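Local structure of iron superoxide dismutase (Trypanosoma cruzi, 2GPC) at residues E97-F108 / L127-V138. The protein probably converts superoxide into oxygen and hydrogen peroxide at a single iron ion, as iron superoxide dismutases do. Numbering follows the deposited sequence.
Sequences EINASFGSFAKF and LVKDTNSGKLKV
Helix 97-102 passes beside strand 135-138 at a crossing angle of -75°, their axes 7.2 Å apart at closest approach, with Ser101 and Leu136 in register. There the Leu136 backbone N donates to Ser101 OG (2.7 Å, 156° at the hydrogen), a bond that engages the backbone of an edge strand of the sheet in this chain. Ser101 OG lies anti to its own carbonyl carbon (chi1 -75°), which carries it off the helix toward the strand. Leu136 itself points at the helix: its CD2 packs 3.9 Å from Ile98 CG1 and also meets Glu97 CB. Toward the hairpin turn the Glu97 and Lys129 side chains cross nearly at right angles, and Lys129 NZ reaches the syn lone pair of Glu97 OE1 at 3.1 Å in a salt bridge. The other carboxylate oxygen, OE2, is bridged by Lys93 and takes a weak bond from Lys129 NZ, so the carboxylate charge is probably balanced by both lysines. A water also donates to OE1 and to Gly134 O, tying the helix to the hairpin turn. This turn joins strands 123-130 and 135-142 of the three-stranded antiparallel sheet in the alpha+beta C-terminal domain of iron/manganese superoxide dismutases; Gly134 and Lys135 opposite Asp130 form a G1 beta bulge. Deeper in, Phe102 CE2 lies 3.8 Å from Leu127 CD1, which sits at the ring edge, while Val138 N lies near the ring plane off CZ and CE1. Phe108, from the next helix, sets CD1 over one face of Phe102, offset toward the ring's rim, while its CE1 touches Leu127 CD1 at 3.6 Å and Val138 CG2 at 4.0 Å. Trp187 of helix 187-193 packs against both Ile98 and Phe108, and Leu156 of strand 153-160 borders Leu127 and Leu136.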
loop_
_atom_site.group_PDB
_atom_site.type_symbol
_atom_site.label_atom_id
_atom_site.label_comp_id
_atom_site.label_asym_id
_atom_site.label_seq_id
_atom_site.Cartn_x
_atom_site.Cartn_y
_atom_site.Cartn_z
ATOM N N GLU A 97 -1.073 -32.475 -4.764
ATOM C CA GLU A 97 -0.255 -31.821 -3.743
ATOM C C GLU A 97 -1.110 -30.843 -2.928
ATOM O O GLU A 97 -0.964 -30.758 -1.719
ATOM C CB GLU A 97 0.980 -31.147 -4.379
ATOM C CG GLU A 97 1.930 -32.168 -5.027
ATOM C CD GLU A 97 3.399 -31.771 -5.039
ATOM O OE1 GLU A 97 3.864 -31.040 -4.141
ATOM O OE2 GLU A 97 4.112 -32.227 -5.952
ATOM N N ILE A 98 -2.035 -30.146 -3.584
ATOM C CA ILE A 98 -2.955 -29.257 -2.865
ATOM C C ILE A 98 -3.855 -30.046 -1.899
ATOM O O ILE A 98 -4.018 -29.666 -0.739
ATOM C CB ILE A 98 -3.785 -28.397 -3.849
ATOM C CG1 ILE A 98 -2.901 -27.276 -4.399
ATOM C CG2 ILE A 98 -5.028 -27.795 -3.158
ATOM C CD1 ILE A 98 -3.533 -26.452 -5.483
ATOM N N ASN A 99 -4.406 -31.148 -2.375
ATOM C CA ASN A 99 -5.275 -31.995 -1.556
ATOM C C ASN A 99 -4.515 -32.570 -0.346
ATOM O O ASN A 99 -5.044 -32.614 0.753
ATOM C CB ASN A 99 -5.859 -33.138 -2.399
ATOM C CG ASN A 99 -6.867 -32.660 -3.436
ATOM O OD1 ASN A 99 -7.435 -31.567 -3.320
ATOM N ND2 ASN A 99 -7.071 -33.472 -4.478
ATOM N N ALA A 100 -3.266 -32.982 -0.559
ATOM C CA ALA A 100 -2.432 -33.557 0.497
ATOM C C ALA A 100 -2.046 -32.554 1.585
ATOM O O ALA A 100 -1.914 -32.930 2.752
ATOM C CB ALA A 100 -1.181 -34.167 -0.096
ATOM N N SER A 101 -1.871 -31.289 1.206
ATOM C CA SER A 101 -1.416 -30.252 2.127
ATOM C C SER A 101 -2.559 -29.509 2.796
ATOM O O SER A 101 -2.425 -29.084 3.946
ATOM C CB SER A 101 -0.524 -29.238 1.399
ATOM O OG SER A 101 0.763 -29.771 1.146
ATOM N N PHE A 102 -3.672 -29.346 2.085
ATOM C CA PHE A 102 -4.797 -28.517 2.547
ATOM C C PHE A 102 -6.093 -29.290 2.812
ATOM O O PHE A 102 -7.032 -28.736 3.389
ATOM C CB PHE A 102 -5.093 -27.403 1.536
ATOM C CG PHE A 102 -3.955 -26.437 1.343
ATOM C CD1 PHE A 102 -3.682 -25.468 2.289
ATOM C CD2 PHE A 102 -3.159 -26.495 0.213
ATOM C CE1 PHE A 102 -2.626 -24.575 2.112
ATOM C CE2 PHE A 102 -2.109 -25.610 0.033
ATOM C CZ PHE A 102 -1.840 -24.655 0.991
ATOM N N GLY A 103 -6.137 -30.555 2.391
ATOM C CA GLY A 103 -7.309 -31.403 2.520
ATOM C C GLY A 103 -8.108 -31.426 1.229
ATOM O O GLY A 103 -8.420 -32.495 0.696
ATOM N N SER A 104 -8.433 -30.239 0.721
ATOM C CA SER A 104 -9.123 -30.096 -0.555
ATOM C C SER A 104 -8.772 -28.765 -1.228
ATOM O O SER A 104 -8.211 -27.860 -0.605
ATOM C CB SER A 104 -10.633 -30.160 -0.344
ATOM O OG SER A 104 -11.071 -29.043 0.409
ATOM N N PHE A 105 -9.126 -28.655 -2.499
ATOM C CA PHE A 105 -9.040 -27.390 -3.202
ATOM C C PHE A 105 -9.849 -26.288 -2.507
ATOM O O PHE A 105 -9.385 -25.162 -2.413
ATOM C CB PHE A 105 -9.511 -27.522 -4.647
ATOM C CG PHE A 105 -9.449 -26.224 -5.395
ATOM C CD1 PHE A 105 -8.230 -25.727 -5.839
ATOM C CD2 PHE A 105 -10.588 -25.462 -5.579
ATOM C CE1 PHE A 105 -8.164 -24.508 -6.497
ATOM C CE2 PHE A 105 -10.528 -24.243 -6.244
ATOM C CZ PHE A 105 -9.314 -23.769 -6.703
ATOM N N ALA A 106 -11.050 -26.612 -2.039
ATOM C CA ALA A 106 -11.945 -25.622 -1.440
ATOM C C ALA A 106 -11.311 -25.033 -0.185
ATOM O O ALA A 106 -11.421 -23.842 0.066
ATOM C CB ALA A 106 -13.327 -26.245 -1.107
ATOM N N LYS A 107 -10.634 -25.871 0.594
ATOM C CA LYS A 107 -9.987 -25.410 1.817
ATOM C C LYS A 107 -8.750 -24.539 1.507
ATOM O O LYS A 107 -8.528 -23.519 2.158
ATOM C CB LYS A 107 -9.619 -26.599 2.714
ATOM C CG LYS A 107 -10.805 -27.158 3.516
ATOM C CD LYS A 107 -10.443 -28.466 4.200
ATOM C CE LYS A 107 -11.546 -28.937 5.156
ATOM N NZ LYS A 107 -11.395 -30.392 5.500
ATOM N N PHE A 108 -7.962 -24.950 0.520
ATOM C CA PHE A 108 -6.841 -24.151 0.027
ATOM C C PHE A 108 -7.352 -22.786 -0.432
ATOM O O PHE A 108 -6.811 -21.755 -0.046
ATOM C CB PHE A 108 -6.130 -24.831 -1.151
ATOM C CG PHE A 108 -5.403 -23.862 -2.055
ATOM C CD1 PHE A 108 -4.245 -23.223 -1.620
ATOM C CD2 PHE A 108 -5.901 -23.552 -3.311
ATOM C CE1 PHE A 108 -3.591 -22.293 -2.442
ATOM C CE2 PHE A 108 -5.254 -22.634 -4.130
ATOM C CZ PHE A 108 -4.097 -22.014 -3.695
ATOM N N LEU A 127 1.170 -18.985 -2.868
ATOM C CA LEU A 127 1.232 -20.414 -2.624
ATOM C C LEU A 127 2.696 -20.788 -2.800
ATOM O O LEU A 127 3.313 -20.419 -3.801
ATOM C CB LEU A 127 0.380 -21.189 -3.634
ATOM C CG LEU A 127 0.413 -22.721 -3.533
ATOM C CD1 LEU A 127 -0.123 -23.194 -2.177
ATOM C CD2 LEU A 127 -0.365 -23.351 -4.680
ATOM N N VAL A 128 3.249 -21.506 -1.828
ATOM C CA VAL A 128 4.629 -21.978 -1.886
ATOM C C VAL A 128 4.685 -23.463 -1.538
ATOM O O VAL A 128 3.765 -24.001 -0.931
ATOM C CB VAL A 128 5.570 -21.197 -0.906
ATOM C CG1 VAL A 128 5.625 -19.701 -1.253
ATOM C CG2 VAL A 128 5.169 -21.405 0.542
ATOM N N LYS A 129 5.770 -24.112 -1.927
ATOM C CA LYS A 129 6.093 -25.447 -1.463
ATOM C C LYS A 129 7.277 -25.297 -0.524
ATOM O O LYS A 129 8.315 -24.769 -0.920
ATOM C CB LYS A 129 6.452 -26.348 -2.648
ATOM C CG LYS A 129 6.890 -27.770 -2.277
ATOM C CD LYS A 129 6.902 -28.639 -3.538
ATOM C CE LYS A 129 6.902 -30.119 -3.273
ATOM N NZ LYS A 129 6.885 -30.862 -4.588
ATOM N N ASP A 130 7.100 -25.711 0.730
ATOM C CA ASP A 130 8.185 -25.721 1.708
ATOM C C ASP A 130 9.009 -26.986 1.512
ATOM O O ASP A 130 8.574 -28.077 1.888
ATOM C CB ASP A 130 7.616 -25.660 3.127
ATOM C CG ASP A 130 8.682 -25.455 4.182
ATOM O OD1 ASP A 130 9.888 -25.659 3.903
ATOM O OD2 ASP A 130 8.387 -25.103 5.336
ATOM N N THR A 131 10.187 -26.849 0.902
ATOM C CA THR A 131 11.032 -28.010 0.597
ATOM C C THR A 131 11.698 -28.622 1.827
ATOM O O THR A 131 12.297 -29.673 1.719
ATOM C CB THR A 131 12.093 -27.674 -0.475
ATOM O OG1 THR A 131 12.892 -26.555 -0.060
ATOM C CG2 THR A 131 11.437 -27.228 -1.761
ATOM N N ASN A 132 11.589 -27.987 2.993
ATOM C CA ASN A 132 11.957 -28.656 4.242
ATOM C C ASN A 132 11.095 -29.885 4.545
ATOM O O ASN A 132 11.583 -30.830 5.169
ATOM C CB ASN A 132 11.890 -27.695 5.435
ATOM C CG ASN A 132 12.901 -26.567 5.334
ATOM O OD1 ASN A 132 13.796 -26.596 4.492
ATOM N ND2 ASN A 132 12.760 -25.568 6.195
ATOM N N SER A 133 9.831 -29.857 4.116
ATOM C CA SER A 133 8.855 -30.923 4.403
ATOM C C SER A 133 8.146 -31.526 3.170
ATOM O O SER A 133 7.609 -32.631 3.249
ATOM C CB SER A 133 7.790 -30.380 5.351
ATOM O OG SER A 133 6.962 -29.423 4.695
ATOM N N GLY A 134 8.154 -30.820 2.041
ATOM C CA GLY A 134 7.322 -31.165 0.898
ATOM C C GLY A 134 5.911 -30.588 0.934
ATOM O O GLY A 134 5.180 -30.713 -0.045
ATOM N N LYS A 135 5.528 -29.936 2.032
ATOM C CA LYS A 135 4.139 -29.492 2.223
ATOM C C LYS A 135 3.914 -28.141 1.539
ATOM O O LYS A 135 4.783 -27.264 1.568
ATOM C CB LYS A 135 3.787 -29.388 3.720
ATOM C CG LYS A 135 2.602 -30.257 4.172
ATOM C CD LYS A 135 2.978 -31.729 4.248
ATOM C CE LYS A 135 2.023 -32.539 5.129
ATOM N NZ LYS A 135 0.918 -33.136 4.331
ATOM N N LEU A 136 2.756 -27.989 0.907
ATOM C CA LEU A 136 2.337 -26.709 0.351
ATOM C C LEU A 136 1.803 -25.817 1.472
ATOM O O LEU A 136 1.218 -26.313 2.438
ATOM C CB LEU A 136 1.289 -26.906 -0.745
ATOM C CG LEU A 136 1.834 -27.069 -2.170
ATOM C CD1 LEU A 136 3.071 -27.953 -2.232
ATOM C CD2 LEU A 136 0.759 -27.591 -3.099
ATOM N N LYS A 137 2.033 -24.508 1.346
ATOM C CA LYS A 137 1.578 -23.529 2.331
ATOM C C LYS A 137 1.136 -22.223 1.660
ATOM O O LYS A 137 1.695 -21.818 0.642
ATOM C CB LYS A 137 2.700 -23.206 3.321
ATOM C CG LYS A 137 3.096 -24.358 4.231
ATOM C CD LYS A 137 4.291 -23.955 5.078
ATOM C CE LYS A 137 4.758 -25.080 5.986
ATOM N NZ LYS A 137 5.982 -24.643 6.708
ATOM N N VAL A 138 0.129 -21.583 2.246
ATOM C CA VAL A 138 -0.257 -20.232 1.880
ATOM C C VAL A 138 0.598 -19.324 2.745
ATOM O O VAL A 138 0.781 -19.573 3.944
ATOM C CB VAL A 138 -1.753 -19.961 2.125
ATOM C CG1 VAL A 138 -2.062 -18.451 2.079
ATOM C CG2 VAL A 138 -2.593 -20.704 1.123
HETATM O O HOH W 1 3.233 -31.238 -1.757
#